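Local coordinates for DPS family dna-binding stress response protein (Thermosynechococcus elongatus, PDB 2C41) that probably binds and oxidises iron and binds DNA as a twelve-subunit Dps cage of the ferritin family in a thermophilic cyanobacterium, at residues Gly91-Thr94 and Val95-Ile99. Residues are numbered along the deposited sequence; the frame is centred on the assembly and turned at random.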
loop_
_atom_site.group_PDB
_atom_site.type_symbol
_atom_site.label_atom_id
_atom_site.label_comp_id
_atom_site.label_asym_id
_atom_site.label_seq_id
_atom_site.Cartn_x
_atom_site.Cartn_y
_atom_site.Cartn_z
ATOM N N GLY C 91 -41.843 -4.605 6.224
ATOM C CA GLY C 91 -42.676 -3.548 5.648
ATOM C C GLY C 91 -41.972 -2.238 5.362
ATOM O O GLY C 91 -40.779 -2.064 5.654
ATOM N N GLN C 92 -42.718 -1.309 4.775
ATOM C CA GLN C 92 -42.193 0.011 4.445
ATOM C C GLN C 92 -42.018 0.829 5.725
ATOM O O GLN C 92 -42.924 0.905 6.553
ATOM C CB GLN C 92 -43.128 0.728 3.464
ATOM C CG GLN C 92 -43.425 -0.054 2.182
ATOM C CD GLN C 92 -42.320 0.041 1.141
ATOM O OE1 GLN C 92 -41.729 1.104 0.931
ATOM N NE2 GLN C 92 -42.052 -1.070 0.461
ATOM N N LEU C 93 -40.837 1.419 5.887
ATOM C CA LEU C 93 -40.511 2.186 7.088
ATOM C C LEU C 93 -39.984 3.564 6.715
ATOM O O LEU C 93 -39.316 3.720 5.684
ATOM C CB LEU C 93 -39.435 1.467 7.909
ATOM C CG LEU C 93 -39.639 0.011 8.349
ATOM C CD1 LEU C 93 -38.375 -0.498 9.037
ATOM C CD2 LEU C 93 -40.844 -0.125 9.263
ATOM N N THR C 94 -40.260 4.556 7.558
ATOM C CA THR C 94 -39.592 5.848 7.421
ATOM C C THR C 94 -38.154 5.693 7.891
ATOM O O THR C 94 -37.814 4.706 8.567
ATOM C CB THR C 94 -40.256 6.961 8.265
ATOM O OG1 THR C 94 -40.061 6.690 9.663
ATOM C CG2 THR C 94 -41.760 7.091 7.955
ATOM N N VAL C 95 -37.307 6.658 7.547
ATOM C CA VAL C 95 -35.930 6.649 8.041
ATOM C C VAL C 95 -35.905 6.655 9.579
ATOM O O VAL C 95 -35.151 5.893 10.193
ATOM C CB VAL C 95 -35.090 7.805 7.437
ATOM C CG1 VAL C 95 -33.680 7.768 7.965
ATOM C CG2 VAL C 95 -35.061 7.694 5.914
ATOM N N LYS C 96 -36.740 7.500 10.193
ATOM C CA LYS C 96 -36.834 7.537 11.657
ATOM C C LYS C 96 -37.152 6.150 12.226
ATOM O O LYS C 96 -36.516 5.713 13.184
ATOM C CB LYS C 96 -37.878 8.561 12.113
ATOM C CG LYS C 96 -38.061 8.613 13.626
ATOM C CD LYS C 96 -38.924 9.788 14.040
ATOM C CE LYS C 96 -38.922 9.923 15.552
ATOM N NZ LYS C 96 -39.052 11.350 15.958
ATOM N N GLN C 97 -38.134 5.474 11.626
ATOM C CA GLN C 97 -38.522 4.123 12.036
ATOM C C GLN C 97 -37.387 3.111 11.887
ATOM O O GLN C 97 -37.218 2.243 12.734
ATOM C CB GLN C 97 -39.751 3.644 11.258
ATOM C CG GLN C 97 -41.048 4.230 11.794
ATOM C CD GLN C 97 -42.253 3.977 10.894
ATOM O OE1 GLN C 97 -42.124 3.764 9.679
ATOM N NE2 GLN C 97 -43.448 4.023 11.495
ATOM N N MET C 98 -36.624 3.216 10.802
ATOM C CA MET C 98 -35.466 2.330 10.600
ATOM C C MET C 98 -34.468 2.472 11.744
ATOM O O MET C 98 -33.983 1.478 12.299
ATOM C CB MET C 98 -34.745 2.666 9.291
ATOM C CG MET C 98 -35.533 2.334 8.037
ATOM S SD MET C 98 -34.632 2.924 6.584
ATOM C CE MET C 98 -35.958 2.859 5.379
ATOM N N ILE C 99 -34.161 3.718 12.077
ATOM C CA ILE C 99 -33.221 4.038 13.153
ATOM C C ILE C 99 -33.732 3.535 14.513
ATOM O O ILE C 99 -32.975 2.919 15.266
ATOM C CB ILE C 99 -32.869 5.540 13.163
ATOM C CG1 ILE C 99 -32.144 5.910 11.851
ATOM C CG2 ILE C 99 -31.986 5.883 14.370
ATOM C CD1 ILE C 99 -31.784 7.387 11.714
#
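Gln97, in the first turn of helix 95-122, folds back over Thr94, the residue just ahead of the helix. Its CB lies 3.5 Å from Thr94 OG1, and CG, anti to its own carbonyl carbon (chi1 -79°), runs past the same hydroxyl. From there the extended chain carries CD past OG1 towards the Thr94 N, and the tip, OE1, accepts a hydrogen bond from Thr94 N (2.9 Å) that is nearly straight, the donor tilted 20° from the amide carbonyl plane. OE1 also rests against Leu93 CA, 3.4 Å away. The return bond runs from Gln97 N to Thr94 OG1 (3.0 Å), which a chi1 of 68° places between backbone N and carbonyl carbon. With only the methyl of an alanine at Thr94, the Gln97 N-H would probably lose its capping acceptor and half of the reciprocal pair would be gone. Thr94 O receives Met98 N at 2.9 Å, opening the regular helical bonding, while Leu93 CB packs on Met98 CG (4.0 Å). Beyond, Met98 reaches Tyr32 and Leu35 of helix 6-35, and Thr94 touches Asp154 of a second subunit. The reciprocal pair is a capping box, here at the N-terminus of a long helix of the ferritin-like four-helix bundle.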